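Local coordinates for putative regulatory protein (Streptomyces coelicolor A3, PDB 2PZ9), which probably binds DNA as a dimeric transcriptional regulator of the TetR family, with an N-terminal helix-turn-helix domain, at residues A[38-50]-A[116-128]. Sequence-based numbering, arbitrary orientation.
Sequences AAKEEFARHGIAG and DHYRLITWGRLEL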
ATOM      1  N   ALA A  38      23.220  -7.203  -3.541  1.00 60.87           N
ATOM      2  CA  ALA A  38      22.649  -8.042  -4.586  1.00 61.46           C
ATOM      3  C   ALA A  38      21.370  -8.728  -4.130  1.00 61.88           C
ATOM      4  O   ALA A  38      20.455  -8.926  -4.928  1.00 62.59           O
ATOM      5  CB  ALA A  38      23.673  -9.075  -5.091  1.00 61.35           C
ATOM      6  N   ALA A  39      21.294  -9.091  -2.855  1.00 62.15           N
ATOM      7  CA  ALA A  39      20.064  -9.680  -2.329  1.00 62.63           C
ATOM      8  C   ALA A  39      18.910  -8.659  -2.305  1.00 62.98           C
ATOM      9  O   ALA A  39      17.769  -9.020  -2.580  1.00 63.52           O
ATOM     10  CB  ALA A  39      20.295 -10.309  -0.949  1.00 62.16           C
ATOM     11  N   LYS A  40      19.221  -7.393  -1.997  1.00 63.33           N
ATOM     12  CA  LYS A  40      18.269  -6.275  -2.029  1.00 63.26           C
ATOM     13  C   LYS A  40      17.572  -6.180  -3.372  1.00 63.40           C
ATOM     14  O   LYS A  40      16.352  -6.032  -3.450  1.00 63.96           O
ATOM     15  CB  LYS A  40      18.997  -4.959  -1.830  1.00 63.18           C
ATOM     16  CG  LYS A  40      18.974  -4.397  -0.449  1.00 65.04           C
ATOM     17  CD  LYS A  40      18.913  -2.860  -0.568  1.00 69.59           C
ATOM     18  CE  LYS A  40      19.816  -2.124   0.436  1.00 71.16           C
ATOM     19  NZ  LYS A  40      21.270  -2.285   0.131  1.00 73.86           N
ATOM     20  N   GLU A  41      18.362  -6.244  -4.435  1.00 63.20           N
ATOM     21  CA  GLU A  41      17.879  -6.005  -5.781  1.00 62.82           C
ATOM     22  C   GLU A  41      17.063  -7.205  -6.264  1.00 62.25           C
ATOM     23  O   GLU A  41      16.053  -7.027  -6.937  1.00 61.96           O
ATOM     24  CB  GLU A  41      19.079  -5.747  -6.668  1.00 63.00           C
ATOM     25  CG  GLU A  41      18.832  -4.924  -7.874  1.00 64.50           C
ATOM     26  CD  GLU A  41      19.694  -5.394  -9.054  1.00 67.96           C
ATOM     27  OE1 GLU A  41      19.388  -5.002 -10.200  1.00 68.10           O
ATOM     28  OE2 GLU A  41      20.668  -6.175  -8.846  1.00 69.79           O
ATOM     29  N   GLU A  42      17.490  -8.413  -5.884  1.00 61.86           N
ATOM     30  CA  GLU A  42      16.764  -9.671  -6.171  1.00 61.78           C
ATOM     31  C   GLU A  42      15.464  -9.905  -5.377  1.00 61.71           C
ATOM     32  O   GLU A  42      14.515 -10.494  -5.899  1.00 62.03           O
ATOM     33  CB  GLU A  42      17.684 -10.876  -5.968  1.00 62.10           C
ATOM     34  CG  GLU A  42      17.029 -12.255  -6.212  1.00 62.28           C
ATOM     35  CD  GLU A  42      16.934 -12.634  -7.687  1.00 62.75           C
ATOM     36  OE1 GLU A  42      17.577 -11.967  -8.531  1.00 63.78           O
ATOM     37  OE2 GLU A  42      16.217 -13.609  -8.001  1.00 62.44           O
ATOM     38  N   PHE A  43      15.428  -9.491  -4.115  1.00 61.54           N
ATOM     39  CA  PHE A  43      14.192  -9.560  -3.337  1.00 61.50           C
ATOM     40  C   PHE A  43      13.130  -8.562  -3.811  1.00 60.88           C
ATOM     41  O   PHE A  43      11.963  -8.903  -3.896  1.00 60.74           O
ATOM     42  CB  PHE A  43      14.456  -9.395  -1.835  1.00 61.90           C
ATOM     43  CG  PHE A  43      15.165 -10.582  -1.193  1.00 63.55           C
ATOM     44  CD1 PHE A  43      14.866 -11.901  -1.578  1.00 64.39           C
ATOM     45  CD2 PHE A  43      16.110 -10.385  -0.177  1.00 63.02           C
ATOM     46  CE1 PHE A  43      15.520 -13.000  -0.969  1.00 63.72           C
ATOM     47  CE2 PHE A  43      16.758 -11.473   0.428  1.00 62.93           C
ATOM     48  CZ  PHE A  43      16.458 -12.784   0.029  1.00 62.29           C
ATOM     49  N   ALA A  44      13.533  -7.340  -4.135  1.00 60.36           N
ATOM     50  CA  ALA A  44      12.593  -6.368  -4.661  1.00 60.41           C
ATOM     51  C   ALA A  44      11.938  -6.864  -5.960  1.00 60.59           C
ATOM     52  O   ALA A  44      10.740  -6.709  -6.147  1.00 60.60           O
ATOM     53  CB  ALA A  44      13.259  -5.009  -4.854  1.00 60.15           C
ATOM     54  N   ARG A  45      12.725  -7.481  -6.835  1.00 60.78           N
ATOM     55  CA  ARG A  45      12.236  -8.046  -8.089  1.00 60.75           C
ATOM     56  C   ARG A  45      11.273  -9.204  -7.912  1.00 60.19           C
ATOM     57  O   ARG A  45      10.162  -9.180  -8.410  1.00 59.96           O
ATOM     58  CB  ARG A  45      13.416  -8.553  -8.908  1.00 61.16           C
ATOM     59  CG  ARG A  45      13.650  -7.829 -10.200  1.00 63.68           C
ATOM     60  CD  ARG A  45      15.005  -8.215 -10.777  1.00 68.34           C
ATOM     61  NE  ARG A  45      15.577  -7.115 -11.553  1.00 71.72           N
ATOM     62  CZ  ARG A  45      16.155  -6.033 -11.025  1.00 73.56           C
ATOM     63  NH1 ARG A  45      16.248  -5.879  -9.701  1.00 75.16           N
ATOM     64  NH2 ARG A  45      16.632  -5.086 -11.825  1.00 73.53           N
ATOM     65  N   HIS A  46      11.713 -10.234  -7.213  1.00 60.08           N
ATOM     66  CA  HIS A  46      11.055 -11.521  -7.331  1.00 60.05           C
ATOM     67  C   HIS A  46      10.392 -11.965  -6.042  1.00 60.43           C
ATOM     68  O   HIS A  46       9.642 -12.946  -6.024  1.00 60.18           O
ATOM     69  CB  HIS A  46      12.069 -12.560  -7.790  1.00 59.69           C
ATOM     70  CG  HIS A  46      12.678 -12.268  -9.130  1.00 59.33           C
ATOM     71  ND1 HIS A  46      13.988 -11.862  -9.282  1.00 59.21           N
ATOM     72  CD2 HIS A  46      12.159 -12.335 -10.379  1.00 57.51           C
ATOM     73  CE1 HIS A  46      14.250 -11.688 -10.566  1.00 57.01           C
ATOM     74  NE2 HIS A  46      13.157 -11.965 -11.251  1.00 56.62           N
ATOM     75  N   GLY A  47      10.651 -11.219  -4.970  1.00 60.86           N
ATOM     76  CA  GLY A  47      10.235 -11.614  -3.627  1.00 61.26           C
ATOM     77  C   GLY A  47      11.112 -12.726  -3.121  1.00 61.76           C
ATOM     78  O   GLY A  47      12.172 -12.989  -3.689  1.00 61.88           O
ATOM     79  N   ILE A  48      10.663 -13.387  -2.057  1.00 62.39           N
ATOM     80  CA  ILE A  48      11.409 -14.496  -1.426  1.00 62.43           C
ATOM     81  C   ILE A  48      11.339 -15.820  -2.207  1.00 62.40           C
ATOM     82  O   ILE A  48      12.359 -16.297  -2.698  1.00 62.51           O
ATOM     83  CB  ILE A  48      10.930 -14.760   0.017  1.00 62.61           C
ATOM     84  CG1 ILE A  48      10.940 -13.473   0.838  1.00 61.81           C
ATOM     85  CG2 ILE A  48      11.754 -15.903   0.660  1.00 63.05           C
ATOM     86  CD1 ILE A  48       9.911 -13.478   1.931  1.00 63.30           C
ATOM     87  N   ALA A  49      10.146 -16.413  -2.306  1.00 62.27           N
ATOM     88  CA  ALA A  49       9.963 -17.627  -3.101  1.00 62.15           C
ATOM     89  C   ALA A  49      10.538 -17.439  -4.505  1.00 62.11           C
ATOM     90  O   ALA A  49      11.211 -18.319  -5.018  1.00 62.11           O
ATOM     91  CB  ALA A  49       8.491 -18.023  -3.163  1.00 61.88           C
ATOM     92  N   GLY A  50      10.309 -16.271  -5.099  1.00 62.15           N
ATOM     93  CA  GLY A  50      10.826 -15.977  -6.425  1.00 62.25           C
ATOM     94  C   GLY A  50      12.307 -15.641  -6.554  1.00 62.69           C
ATOM     95  O   GLY A  50      12.846 -15.659  -7.650  1.00 62.98           O
ATOM     96  N   ASP A 116      12.703   0.322  -4.312  1.00 70.91           N
ATOM     97  CA  ASP A 116      12.752  -1.105  -4.077  1.00 71.37           C
ATOM     98  C   ASP A 116      12.766  -1.523  -2.589  1.00 71.06           C
ATOM     99  O   ASP A 116      12.627  -2.708  -2.280  1.00 70.98           O
ATOM    100  CB  ASP A 116      13.925  -1.694  -4.853  1.00 71.65           C
ATOM    101  CG  ASP A 116      15.263  -1.125  -4.410  1.00 73.58           C
ATOM    102  OD1 ASP A 116      15.303  -0.082  -3.696  1.00 72.82           O
ATOM    103  OD2 ASP A 116      16.291  -1.751  -4.784  1.00 77.31           O
ATOM    104  N   HIS A 117      12.918  -0.568  -1.673  1.00 70.99           N
ATOM    105  CA  HIS A 117      12.714  -0.862  -0.254  1.00 71.17           C
ATOM    106  C   HIS A 117      11.246  -1.157  -0.125  1.00 69.83           C
ATOM    107  O   HIS A 117      10.834  -2.108   0.564  1.00 69.71           O
ATOM    108  CB  HIS A 117      13.090   0.332   0.641  1.00 72.40           C
ATOM    109  CG  HIS A 117      12.753   0.150   2.104  1.00 77.25           C
ATOM    110  ND1 HIS A 117      13.514   0.705   3.120  1.00 81.32           N
ATOM    111  CD2 HIS A 117      11.738  -0.514   2.723  1.00 81.05           C
ATOM    112  CE1 HIS A 117      12.985   0.391   4.294  1.00 82.49           C
ATOM    113  NE2 HIS A 117      11.909  -0.353   4.082  1.00 83.08           N
ATOM    114  N   TYR A 118      10.460  -0.338  -0.811  1.00 68.34           N
ATOM    115  CA  TYR A 118       9.029  -0.488  -0.782  1.00 67.36           C
ATOM    116  C   TYR A 118       8.570  -1.858  -1.323  1.00 66.33           C
ATOM    117  O   TYR A 118       7.772  -2.541  -0.673  1.00 65.80           O
ATOM    118  CB  TYR A 118       8.352   0.657  -1.527  1.00 67.39           C
ATOM    119  CG  TYR A 118       6.856   0.510  -1.511  1.00 67.92           C
ATOM    120  CD1 TYR A 118       6.111   0.924  -0.408  1.00 67.19           C
ATOM    121  CD2 TYR A 118       6.178  -0.096  -2.579  1.00 69.21           C
ATOM    122  CE1 TYR A 118       4.734   0.781  -0.375  1.00 65.92           C
ATOM    123  CE2 TYR A 118       4.794  -0.258  -2.547  1.00 69.04           C
ATOM    124  CZ  TYR A 118       4.082   0.192  -1.440  1.00 67.64           C
ATOM    125  OH  TYR A 118       2.714   0.054  -1.406  1.00 68.74           O
ATOM    126  N   ARG A 119       9.082  -2.243  -2.495  1.00 65.41           N
ATOM    127  CA  ARG A 119       8.801  -3.553  -3.098  1.00 64.79           C
ATOM    128  C   ARG A 119       9.173  -4.645  -2.134  1.00 64.48           C
ATOM    129  O   ARG A 119       8.413  -5.579  -1.898  1.00 64.66           O
ATOM    130  CB  ARG A 119       9.656  -3.789  -4.327  1.00 64.78           C
ATOM    131  CG  ARG A 119       9.358  -2.956  -5.514  1.00 64.24           C
ATOM    132  CD  ARG A 119       9.618  -3.814  -6.716  1.00 64.34           C
ATOM    133  NE  ARG A 119       8.362  -4.185  -7.358  1.00 65.90           N
ATOM    134  CZ  ARG A 119       8.120  -5.312  -8.030  1.00 67.07           C
ATOM    135  NH1 ARG A 119       9.035  -6.269  -8.157  1.00 67.19           N
ATOM    136  NH2 ARG A 119       6.926  -5.485  -8.577  1.00 68.55           N
ATOM    137  N   LEU A 120      10.368  -4.514  -1.588  1.00 64.00           N
ATOM    138  CA  LEU A 120      10.912  -5.524  -0.709  1.00 63.88           C
ATOM    139  C   LEU A 120      10.121  -5.719   0.593  1.00 63.70           C
ATOM    140  O   LEU A 120       9.922  -6.871   1.004  1.00 63.53           O
ATOM    141  CB  LEU A 120      12.407  -5.289  -0.478  1.00 63.85           C
ATOM    142  CG  LEU A 120      13.145  -6.160   0.515  1.00 63.44           C
ATOM    143  CD1 LEU A 120      14.591  -6.173   0.165  1.00 63.80           C
ATOM    144  CD2 LEU A 120      12.965  -5.561   1.890  1.00 64.63           C
ATOM    145  N   ILE A 121       9.647  -4.657   1.241  1.00 63.20           N
ATOM    146  CA  ILE A 121       8.802  -4.960   2.400  1.00 63.81           C
ATOM    147  C   ILE A 121       7.414  -5.459   2.042  1.00 63.97           C
ATOM    148  O   ILE A 121       6.850  -6.297   2.760  1.00 64.00           O
ATOM    149  CB  ILE A 121       8.730  -3.876   3.507  1.00 63.89           C
ATOM    150  CG1 ILE A 121       8.194  -2.550   2.957  1.00 63.41           C
ATOM    151  CG2 ILE A 121      10.083  -3.846   4.332  1.00 63.62           C
ATOM    152  CD1 ILE A 121       8.325  -1.374   3.921  1.00 64.05           C
ATOM    153  N   THR A 122       6.878  -4.968   0.927  1.00 64.14           N
ATOM    154  CA  THR A 122       5.562  -5.421   0.452  1.00 64.08           C
ATOM    155  C   THR A 122       5.564  -6.925   0.149  1.00 64.05           C
ATOM    156  O   THR A 122       4.645  -7.631   0.528  1.00 64.00           O
ATOM    157  CB  THR A 122       5.102  -4.648  -0.797  1.00 64.21           C
ATOM    158  OG1 THR A 122       5.299  -3.246  -0.589  1.00 64.34           O
ATOM    159  CG2 THR A 122       3.637  -4.924  -1.094  1.00 63.20           C
ATOM    160  N   TRP A 123       6.598  -7.414  -0.527  1.00 64.04           N
ATOM    161  CA  TRP A 123       6.737  -8.846  -0.717  1.00 64.60           C
ATOM    162  C   TRP A 123       6.639  -9.576   0.609  1.00 65.19           C
ATOM    163  O   TRP A 123       5.975 -10.601   0.709  1.00 65.62           O
ATOM    164  CB  TRP A 123       8.082  -9.156  -1.303  1.00 64.46           C
ATOM    165  CG  TRP A 123       8.217  -8.901  -2.730  1.00 64.89           C
ATOM    166  CD1 TRP A 123       8.939  -7.904  -3.310  1.00 65.40           C
ATOM    167  CD2 TRP A 123       7.667  -9.682  -3.806  1.00 65.50           C
ATOM    168  NE1 TRP A 123       8.876  -8.008  -4.687  1.00 66.28           N
ATOM    169  CE2 TRP A 123       8.108  -9.094  -5.018  1.00 65.74           C
ATOM    170  CE3 TRP A 123       6.854 -10.824  -3.868  1.00 65.11           C
ATOM    171  CZ2 TRP A 123       7.758  -9.604  -6.272  1.00 65.07           C
ATOM    172  CZ3 TRP A 123       6.508 -11.331  -5.115  1.00 64.17           C
ATOM    173  CH2 TRP A 123       6.958 -10.715  -6.298  1.00 64.53           C
ATOM    174  N   GLY A 124       7.310  -9.039   1.625  1.00 65.67           N
ATOM    175  CA  GLY A 124       7.338  -9.645   2.943  1.00 65.94           C
ATOM    176  C   GLY A 124       6.001  -9.636   3.649  1.00 66.34           C
ATOM    177  O   GLY A 124       5.688 -10.572   4.378  1.00 66.48           O
ATOM    178  N   ARG A 125       5.208  -8.588   3.462  1.00 66.68           N
ATOM    179  CA  ARG A 125       3.898  -8.554   4.123  1.00 67.83           C
ATOM    180  C   ARG A 125       3.023  -9.691   3.619  1.00 68.18           C
ATOM    181  O   ARG A 125       2.460 -10.451   4.408  1.00 68.47           O
ATOM    182  CB  ARG A 125       3.205  -7.217   3.920  1.00 68.04           C
ATOM    183  CG  ARG A 125       4.119  -6.057   4.203  1.00 69.66           C
ATOM    184  CD  ARG A 125       3.364  -4.818   4.499  1.00 72.86           C
ATOM    185  NE  ARG A 125       4.192  -3.656   4.193  1.00 77.17           N
ATOM    186  CZ  ARG A 125       3.936  -2.409   4.585  1.00 77.66           C
ATOM    187  NH1 ARG A 125       2.869  -2.135   5.328  1.00 78.14           N
ATOM    188  NH2 ARG A 125       4.769  -1.433   4.241  1.00 77.93           N
ATOM    189  N   LEU A 126       2.977  -9.825   2.297  1.00 68.55           N
ATOM    190  CA  LEU A 126       2.237 -10.876   1.609  1.00 68.85           C
ATOM    191  C   LEU A 126       2.805 -12.285   1.754  1.00 69.19           C
ATOM    192  O   LEU A 126       2.056 -13.241   1.932  1.00 68.95           O
ATOM    193  CB  LEU A 126       2.136 -10.551   0.121  1.00 68.79           C
ATOM    194  CG  LEU A 126       1.337  -9.308  -0.280  1.00 69.11           C
ATOM    195  CD1 LEU A 126       1.769  -8.898  -1.670  1.00 69.11           C
ATOM    196  CD2 LEU A 126      -0.182  -9.519  -0.223  1.00 68.72           C
ATOM    197  N   GLU A 127       4.118 -12.426   1.646  1.00 69.87           N
ATOM    198  CA  GLU A 127       4.709 -13.762   1.681  1.00 70.44           C
ATOM    199  C   GLU A 127       4.757 -14.379   3.107  1.00 71.55           C
ATOM    200  O   GLU A 127       4.566 -15.579   3.257  1.00 72.27           O
ATOM    201  CB  GLU A 127       6.077 -13.795   0.990  1.00 69.73           C
ATOM    202  CG  GLU A 127       6.044 -13.445  -0.469  1.00 68.27           C
ATOM    203  CD  GLU A 127       7.190 -14.052  -1.250  1.00 68.34           C
ATOM    204  OE1 GLU A 127       7.431 -15.264  -1.076  1.00 69.63           O
ATOM    205  OE2 GLU A 127       7.843 -13.342  -2.052  1.00 66.72           O
ATOM    206  N   LEU A 128       4.976 -13.569   4.142  1.00 72.39           N
ATOM    207  CA  LEU A 128       5.047 -14.076   5.518  1.00 73.13           C
ATOM    208  C   LEU A 128       3.729 -13.875   6.287  1.00 73.71           C
ATOM    209  O   LEU A 128       3.035 -14.863   6.587  1.00 73.82           O
ATOM    210  CB  LEU A 128       6.243 -13.462   6.252  1.00 72.95           C
ATOM    211  CG  LEU A 128       7.526 -13.571   5.406  1.00 73.66           C
ATOM    212  CD1 LEU A 128       8.453 -12.380   5.654  1.00 73.47           C
ATOM    213  CD2 LEU A 128       8.267 -14.929   5.559  1.00 72.59           C
TER
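Trp123 meets the C-terminal part of helix 32-50 with both a face and an edge of its indole. Over the face lies Gly47, whose CA sits 3.5 Å from the centroid of the five-membered ring and close to the ring normal, a CH-pi contact; on the same face, the carbonyl group of His46 lies over the six-membered ring, near CH2. At the edge, NE1 of Trp123 donates to Ala44 O at 2.7 Å, reaching that oxygen from above the carbonyl plane. CG of Trp123 stands anti to its own carbonyl carbon (chi1 -78°), which turns the ring toward the partner helix. Arg119, one turn earlier, bends at chi2 and chi3 to bring NH1 within 2.7 Å of the same Ala44 O, with a weak second bond to Arg45 O. Its NH2 is held by Leu126 O of the second subunit, so one guanidinium links this contact to the dimer interface.

Beyond the indole, Glu127 faces two amides that lack a bond to the preceding turn. Ile48 N meets OE2 of Glu127 at 2.8 Å from above the carboxylate plane, whereas Ala49 N approaches the syn lone pair of Glu127 OE1 at 3.2 Å, nearly straight at 170°. On the side of helix 74-92, where Phe43 meets Tyr78 and Leu120 touches Val81, Phe43 CB packs against Leu120 CD1 at 3.8 Å. The axes of segments 38-50 and 116-127 approach to 7.7 Å, their directions 26° apart; the contact joins the TetR-type DNA-binding and C-terminal domains.

Replacing Trp123 with an alanine would probably leave Gly47 without its aromatic cover and Ala44 O with one donor fewer. The positive phi of Gly47 by itself favours glycine. The chemistry implies a junction secured by side chains of helix 115-127 gripping backbone carbonyls and amides of helix 32-50, the amides at the kink where Ile48 and Ala49 lack partners in the preceding turn.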